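Local coordinates for protein coenzyme A transferase (PDB 3QLI) that probably transfers coenzyme A from an acyl-CoA thioester to a carboxylate such as acetate, at residues H41-M46 against N163-R168; G45-E50 against E76-A81; R71-E76 against Y97-T102. All blocks are in the same frame, centred on the assembly; numbering follows the deposited sequence.

Interaction 1 of 3, residues H41-M46 against N163-R168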
# COMPACT_ATOMS: atom_id res chain seq x y z
N HIS A 41 8.09 20.18 -20.24
CA HIS A 41 8.21 19.56 -18.92
C HIS A 41 9.68 19.43 -18.55
O HIS A 41 10.46 18.81 -19.28
CB HIS A 41 7.58 18.16 -18.89
CG HIS A 41 6.10 18.13 -19.15
ND1 HIS A 41 5.42 16.96 -19.39
CD2 HIS A 41 5.18 19.12 -19.19
CE1 HIS A 41 4.14 17.22 -19.57
NE2 HIS A 41 3.96 18.53 -19.46
N LEU A 42 10.06 20.00 -17.42
CA LEU A 42 11.42 19.87 -16.92
C LEU A 42 11.43 19.14 -15.59
O LEU A 42 10.51 19.27 -14.79
CB LEU A 42 12.06 21.25 -16.76
CG LEU A 42 13.52 21.27 -16.27
CD1 LEU A 42 14.38 22.16 -17.12
CD2 LEU A 42 13.57 21.69 -14.83
N SER A 43 12.49 18.36 -15.35
CA SER A 43 12.68 17.76 -14.03
C SER A 43 14.15 17.93 -13.66
O SER A 43 14.97 18.32 -14.49
CB SER A 43 12.27 16.28 -14.03
OG SER A 43 12.34 15.71 -12.72
N MET A 44 14.47 17.66 -12.40
CA MET A 44 15.82 17.84 -11.91
C MET A 44 16.08 16.82 -10.81
O MET A 44 15.15 16.17 -10.34
CB MET A 44 16.00 19.24 -11.35
CG MET A 44 14.96 19.59 -10.28
SD MET A 44 15.14 21.29 -9.69
CE MET A 44 13.66 21.46 -8.68
N GLY A 45 17.34 16.71 -10.40
CA GLY A 45 17.71 15.81 -9.33
C GLY A 45 17.13 16.24 -8.00
O GLY A 45 16.58 17.34 -7.85
N MET A 46 17.27 15.38 -7.00
CA MET A 46 16.75 15.65 -5.66
C MET A 46 17.74 16.31 -4.71
O MET A 46 18.91 15.92 -4.66
CB MET A 46 16.27 14.35 -5.00
CG MET A 46 15.24 13.56 -5.78
SD MET A 46 14.88 11.98 -4.98
CE MET A 46 14.05 12.54 -3.50
N ASN A 163 20.32 8.96 -7.22
CA ASN A 163 20.01 7.87 -8.13
C ASN A 163 18.51 8.05 -8.30
O ASN A 163 18.05 8.63 -9.28
CB ASN A 163 20.36 6.51 -7.55
CG ASN A 163 20.42 5.42 -8.62
OD1 ASN A 163 19.46 5.21 -9.35
ND2 ASN A 163 21.55 4.73 -8.70
N ASP A 164 17.75 7.53 -7.35
CA ASP A 164 16.31 7.75 -7.33
C ASP A 164 15.69 7.52 -8.70
O ASP A 164 15.88 6.47 -9.31
CB ASP A 164 15.96 9.15 -6.80
CG ASP A 164 16.83 10.24 -7.40
OD1 ASP A 164 17.95 10.46 -6.90
OD2 ASP A 164 16.37 10.89 -8.36
N TYR A 165 14.95 8.52 -9.16
CA TYR A 165 14.33 8.50 -10.48
C TYR A 165 15.27 9.18 -11.48
O TYR A 165 15.05 9.14 -12.69
CB TYR A 165 13.01 9.26 -10.46
CG TYR A 165 13.13 10.69 -9.99
CD1 TYR A 165 13.53 11.70 -10.87
CD2 TYR A 165 12.86 11.04 -8.68
CE1 TYR A 165 13.65 13.01 -10.44
CE2 TYR A 165 12.98 12.35 -8.24
CZ TYR A 165 13.37 13.33 -9.13
OH TYR A 165 13.48 14.63 -8.70
N SER A 166 16.33 9.79 -10.96
CA SER A 166 17.28 10.53 -11.78
C SER A 166 18.01 9.65 -12.80
O SER A 166 18.21 10.06 -13.94
CB SER A 166 18.30 11.26 -10.90
OG SER A 166 17.69 12.31 -10.17
N SER A 167 18.41 8.46 -12.39
CA SER A 167 19.12 7.56 -13.31
C SER A 167 18.27 7.12 -14.51
O SER A 167 18.80 6.85 -15.59
CB SER A 167 19.69 6.34 -12.56
OG SER A 167 18.64 5.57 -11.98
N ARG A 168 16.96 7.05 -14.32
CA ARG A 168 16.05 6.78 -15.44
C ARG A 168 15.80 8.02 -16.30
O ARG A 168 15.87 7.97 -17.54
CB ARG A 168 14.71 6.26 -14.91
CG ARG A 168 13.59 6.20 -15.96
CD ARG A 168 13.87 5.16 -17.03
NE ARG A 168 12.81 5.10 -18.05
CZ ARG A 168 11.68 4.42 -17.92
NH1 ARG A 168 11.42 3.73 -16.81
NH2 ARG A 168 10.78 4.43 -18.91
O HOH W 1 18.97 13.26 -7.38
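Tyr165 reaches the end of strand 41-44 with its hydroxyl, which donates to Met44 O over 2.8 Å. The O-H meets that carbonyl nearly head-on (C=O...O angle 165°), and Met44 O lies at the edge of the ring. Met46 comes in obliquely from the loop just after the strand: its CG rests 3.6 Å from Tyr165 CE2, and its sulfur, set 57° off the ring normal, makes an oblique Met-aromatic contact. The same SD touches Asp164 CB at 3.5 Å. Ser166 OG faces Gly45 CA at 3.6 Å, close packing against a residue that has only hydrogens there.

Behind this shell, Asp164 puts its CG between backbone N and carbonyl carbon (chi1 46°). Its OD2 lies over the centre of the Tyr165 ring and accepts from Ser166 OG (2.7 Å) and from Ser166 N, the latter a capping bond at the turn that leads into helix 166-172. Its OD1 takes a bond from a water that in turn accepts from Met46 N at 2.7 Å. Ser43 OG, 3.8 Å from Tyr165 CE1, hydrogen-bonds to Tyr73 O of the adjacent strand.

The contact thus ties a parallel-sheet strand end to a capped turn, whose three donors would help to offset a negative charge on Asp164.

Interaction 2 of 3, residues G45-E50 against E76-A81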
# COMPACT_ATOMS: atom_id res chain seq x y z
N GLY A 45 17.34 16.71 -10.40
CA GLY A 45 17.71 15.81 -9.33
C GLY A 45 17.13 16.24 -8.00
O GLY A 45 16.58 17.34 -7.85
N MET A 46 17.27 15.38 -7.00
CA MET A 46 16.75 15.65 -5.66
C MET A 46 17.74 16.31 -4.71
O MET A 46 18.91 15.92 -4.66
CB MET A 46 16.27 14.35 -5.00
CG MET A 46 15.24 13.56 -5.78
SD MET A 46 14.88 11.98 -4.98
CE MET A 46 14.05 12.54 -3.50
N PHE A 47 17.28 17.31 -3.96
CA PHE A 47 18.12 17.95 -2.95
C PHE A 47 19.43 18.54 -3.46
O PHE A 47 19.44 19.45 -4.29
CB PHE A 47 18.38 17.02 -1.76
CG PHE A 47 18.73 17.75 -0.49
CD1 PHE A 47 17.85 18.68 0.05
CD2 PHE A 47 19.93 17.53 0.15
CE1 PHE A 47 18.17 19.36 1.21
CE2 PHE A 47 20.26 18.20 1.31
CZ PHE A 47 19.37 19.12 1.84
N ALA A 48 20.53 18.01 -2.95
CA ALA A 48 21.88 18.46 -3.28
C ALA A 48 22.12 18.30 -4.77
O ALA A 48 22.98 18.96 -5.35
CB ALA A 48 22.91 17.67 -2.49
N ALA A 49 21.36 17.39 -5.38
CA ALA A 49 21.41 17.13 -6.81
C ALA A 49 20.95 18.32 -7.67
O ALA A 49 21.36 18.45 -8.82
CB ALA A 49 20.62 15.88 -7.16
N GLU A 50 20.09 19.18 -7.12
CA GLU A 50 19.60 20.33 -7.88
C GLU A 50 20.81 21.15 -8.30
O GLU A 50 21.70 21.40 -7.50
CB GLU A 50 18.64 21.17 -7.02
CG GLU A 50 17.43 20.40 -6.49
CD GLU A 50 16.55 21.23 -5.58
OE1 GLU A 50 17.02 22.26 -5.05
OE2 GLU A 50 15.38 20.85 -5.37
N GLU A 76 11.87 16.34 -3.21
CA GLU A 76 12.91 16.79 -2.27
C GLU A 76 13.58 18.14 -2.53
O GLU A 76 14.78 18.20 -2.80
CB GLU A 76 13.97 15.70 -2.08
CG GLU A 76 14.63 15.72 -0.71
CD GLU A 76 13.63 15.62 0.43
OE1 GLU A 76 12.58 14.96 0.26
OE2 GLU A 76 13.90 16.19 1.51
N THR A 77 12.80 19.21 -2.45
CA THR A 77 13.30 20.57 -2.69
C THR A 77 14.38 21.04 -1.72
O THR A 77 14.39 20.69 -0.54
CB THR A 77 12.15 21.59 -2.61
OG1 THR A 77 10.92 20.97 -3.02
CG2 THR A 77 12.43 22.79 -3.49
N ALA A 78 15.30 21.85 -2.25
CA ALA A 78 16.40 22.42 -1.48
C ALA A 78 16.42 23.93 -1.70
O ALA A 78 15.85 24.43 -2.66
CB ALA A 78 17.72 21.81 -1.91
N LYS A 79 17.17 24.63 -0.85
CA LYS A 79 17.22 26.09 -0.90
C LYS A 79 17.65 26.55 -2.28
O LYS A 79 17.25 27.62 -2.73
CB LYS A 79 18.18 26.62 0.16
CG LYS A 79 18.23 28.14 0.24
CD LYS A 79 18.97 28.60 1.48
CE LYS A 79 19.16 30.11 1.47
NZ LYS A 79 17.89 30.83 1.20
N ILE A 80 18.47 25.75 -2.96
CA ILE A 80 18.91 26.15 -4.28
C ILE A 80 17.70 26.35 -5.19
O ILE A 80 17.61 27.35 -5.89
CB ILE A 80 19.79 25.06 -4.91
CG1 ILE A 80 21.04 24.81 -4.06
CG2 ILE A 80 20.15 25.41 -6.34
CD1 ILE A 80 21.62 23.42 -4.22
N ALA A 81 16.76 25.41 -5.16
CA ALA A 81 15.54 25.52 -5.96
C ALA A 81 14.60 26.64 -5.49
O ALA A 81 14.05 27.38 -6.30
CB ALA A 81 14.80 24.19 -6.00
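Glu50 OE1 is shared by two backbone amides, Ala78 N at 3.3 Å and Ala81 N at 3.2 Å, and OE2 also accepts from Ala78 N; all three bonds are weak and bent. Ala78 is the N-cap residue of helix 79-83, so the carboxylate sits at the helix's amino end, where the helix dipole would probably help to stabilise its negative charge. Glu50 CG stands anti to the carbonyl carbon (chi1 -58°), and beyond it the chain is extended, long enough to carry the acid across to the other segment. The methyls of Ala78 and Ala81 pack closely around it, Ala81 CB lying 3.1 Å from OE1; alanine is small enough to leave the amides accessible.

A firmer bond joins the backbones: Phe47 N donates to Glu76 O at 2.9 Å. Phe47 has a positive phi, 57°, inside two overlapping turns around the 3-10 segment 48-49, with Ala49 N bonded to Met46 O and Glu50 N to Phe47 O. Its ring brings CD1 to 3.7 Å from Ala78 CB, while Thr77 O and Glu76 O lie at the ring edge. Met46 crosses Glu76 obliquely, its chain bent at chi3 (68°), which brings the CE methyl to 3.5 Å from Glu76 CB.

Glu76 binds coenzyme A in a crystal structure of this protein, although none is bound to this chain. Two loops that each follow a strand of a parallel sheet, meeting beside a ligand site, are typical of the carboxyl-end edge of a Rossmann-like alpha/beta domain.

Interaction 3 of 3, residues R71-E76 against Y97-T102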
# COMPACT_ATOMS: atom_id res chain seq x y z
N ARG A 71 6.52 23.63 -16.80
CA ARG A 71 6.17 22.82 -15.64
C ARG A 71 7.44 22.16 -15.14
O ARG A 71 8.19 21.59 -15.92
CB ARG A 71 5.16 21.75 -16.03
CG ARG A 71 3.78 22.27 -16.38
CD ARG A 71 2.83 21.09 -16.54
NE ARG A 71 1.48 21.53 -16.86
CZ ARG A 71 0.44 20.70 -16.94
NH1 ARG A 71 0.61 19.40 -16.73
NH2 ARG A 71 -0.77 21.18 -17.23
N VAL A 72 7.68 22.24 -13.83
CA VAL A 72 8.83 21.55 -13.25
C VAL A 72 8.32 20.49 -12.29
O VAL A 72 7.66 20.80 -11.28
CB VAL A 72 9.78 22.53 -12.53
CG1 VAL A 72 10.97 21.76 -11.89
CG2 VAL A 72 10.28 23.60 -13.49
N TYR A 73 8.62 19.23 -12.63
CA TYR A 73 8.21 18.07 -11.85
C TYR A 73 9.42 17.60 -11.03
O TYR A 73 10.48 17.32 -11.58
CB TYR A 73 7.77 16.95 -12.78
CG TYR A 73 6.46 17.18 -13.51
CD1 TYR A 73 5.27 16.64 -13.04
CD2 TYR A 73 6.42 17.92 -14.71
CE1 TYR A 73 4.06 16.83 -13.72
CE2 TYR A 73 5.22 18.12 -15.39
CZ TYR A 73 4.04 17.58 -14.89
OH TYR A 73 2.84 17.77 -15.57
N TYR A 74 9.27 17.48 -9.71
CA TYR A 74 10.44 17.23 -8.87
C TYR A 74 10.07 16.76 -7.47
O TYR A 74 8.93 16.93 -7.04
CB TYR A 74 11.27 18.53 -8.77
CG TYR A 74 10.53 19.60 -8.01
CD1 TYR A 74 10.81 19.85 -6.67
CD2 TYR A 74 9.52 20.33 -8.61
CE1 TYR A 74 10.11 20.81 -5.96
CE2 TYR A 74 8.80 21.31 -7.90
CZ TYR A 74 9.10 21.54 -6.58
OH TYR A 74 8.39 22.49 -5.88
N PHE A 75 11.07 16.23 -6.76
CA PHE A 75 10.96 15.72 -5.39
C PHE A 75 12.08 16.29 -4.52
O PHE A 75 13.14 16.66 -5.04
CB PHE A 75 11.14 14.20 -5.37
CG PHE A 75 9.97 13.42 -5.87
CD1 PHE A 75 9.03 12.92 -4.99
CD2 PHE A 75 9.84 13.12 -7.21
CE1 PHE A 75 7.96 12.17 -5.45
CE2 PHE A 75 8.78 12.38 -7.68
CZ PHE A 75 7.84 11.90 -6.79
N GLU A 76 11.87 16.34 -3.21
CA GLU A 76 12.91 16.79 -2.27
C GLU A 76 13.58 18.14 -2.53
O GLU A 76 14.78 18.20 -2.80
CB GLU A 76 13.97 15.70 -2.08
CG GLU A 76 14.63 15.72 -0.71
CD GLU A 76 13.63 15.62 0.43
OE1 GLU A 76 12.58 14.96 0.26
OE2 GLU A 76 13.90 16.19 1.51
N TYR A 97 5.24 21.77 -10.18
CA TYR A 97 4.44 20.56 -10.15
C TYR A 97 5.15 19.66 -9.16
O TYR A 97 5.80 18.69 -9.52
CB TYR A 97 4.31 19.94 -11.55
CG TYR A 97 3.16 20.58 -12.31
CD1 TYR A 97 2.02 19.84 -12.64
CD2 TYR A 97 3.17 21.94 -12.63
CE1 TYR A 97 0.95 20.43 -13.30
CE2 TYR A 97 2.09 22.54 -13.28
CZ TYR A 97 0.99 21.78 -13.61
OH TYR A 97 -0.08 22.36 -14.26
N SER A 98 5.04 20.05 -7.90
CA SER A 98 5.81 19.44 -6.82
C SER A 98 5.24 18.08 -6.52
O SER A 98 4.03 17.90 -6.43
CB SER A 98 5.70 20.32 -5.57
OG SER A 98 5.74 21.69 -5.92
N MET A 99 6.13 17.11 -6.35
CA MET A 99 5.70 15.75 -6.05
C MET A 99 5.91 15.38 -4.58
O MET A 99 5.43 14.34 -4.13
CB MET A 99 6.35 14.78 -7.04
CG MET A 99 5.93 15.14 -8.47
SD MET A 99 6.68 14.21 -9.80
CE MET A 99 5.75 12.67 -9.73
N PHE A 100 6.63 16.23 -3.86
CA PHE A 100 6.68 16.24 -2.39
C PHE A 100 6.36 17.67 -2.00
O PHE A 100 6.81 18.61 -2.67
CB PHE A 100 8.10 16.01 -1.86
CG PHE A 100 8.53 14.57 -1.80
CD1 PHE A 100 7.63 13.53 -1.93
CD2 PHE A 100 9.88 14.27 -1.57
CE1 PHE A 100 8.07 12.21 -1.86
CE2 PHE A 100 10.32 12.95 -1.49
CZ PHE A 100 9.41 11.92 -1.64
N VAL A 101 5.61 17.87 -0.93
CA VAL A 101 5.39 19.22 -0.42
C VAL A 101 6.27 19.44 0.82
O VAL A 101 6.02 18.85 1.87
CB VAL A 101 3.89 19.49 -0.11
CG1 VAL A 101 3.68 20.86 0.54
CG2 VAL A 101 3.06 19.37 -1.39
N THR A 102 7.34 20.23 0.67
CA THR A 102 8.27 20.49 1.76
C THR A 102 8.12 21.91 2.29
O THR A 102 7.22 22.64 1.89
CB THR A 102 9.76 20.28 1.34
OG1 THR A 102 10.22 21.41 0.60
CG2 THR A 102 9.94 19.01 0.51
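Strands 70-74 and 94-98 are the two strands of a beta-alpha-beta unit, joined through helix 79-83. Strand 94-98 is the outermost of the parallel sheet within this chain. Tyr97 N donates to Val72 O at 2.8 Å, and Met99 N to Tyr74 O at 2.9 Å. The strand pairing is loose, and side chains supply much of the contact.

Arg71 lies across the face of Tyr97, its guanidinium plane 15° from the ring plane. Its CD makes a CH-pi contact, 3.7 Å from the ring centroid, an approach for which the extended aliphatic part of arginine is well suited. Its NH1 donates to Tyr73 OH in the guanidinium plane and also forms a salt bridge with Glu428 of the second subunit, so Arg71, together with Tyr97, which packs on Ser425 of the second subunit, takes part in the dimer interface. Tyr73 and Tyr97 run side by side in the same direction, with Tyr97 CB over the Tyr73 ring. On the opposite face of the sheet, Ser98 OG donates to Tyr74 OH at 2.8 Å; that phenol is also bonded to Glu105, which lets a tyrosine bury its polar end.

Past the strands, Met99 lays CB over the face of Phe75, 3.4 Å from its centroid, and its sulfur makes an oblique Met-aromatic contact with the same ring. The Met99 chain bends at chi3 (78°), which places CE near Phe75 CE2 and CZ. Phe100 lies about 5 Å, side chain to side chain, from Glu264, to which coenzyme A is covalently attached in a crystal structure of this protein. Phe75 and Phe100 form a T-shaped pair, planes at 88°: the edge of Phe75 turns to the face of Phe100, CD1 lying over its centre. Beside it, Glu76 OE1 approaches Phe100 CD2 to 3.3 Å.

How the interactions relate
All three contacts lie within the N-terminal acetyl-CoA hydrolase/transferase domain, with centres 10 to 11 Å apart. Strands 41-44 and 70-74 are neighbours in the parallel sheet, and 94-98 follows beyond 70-74, so interactions 1 and 3 reach the same sheet. Interaction 2 joins the loops that leave the first two strands, sharing Gly45 and Met46 with interaction 1 and Glu76 with interaction 3. Along the chain, interaction 3 nests inside the loop closed by interaction 1, whereas interactions 2 and 3 alternate. Tyr165 packs on Phe75, linking interactions 1 and 3 directly. Together they lie at the sheet's carboxyl end, close to Glu76 and Glu264, which contact coenzyme A in a structure of this protein.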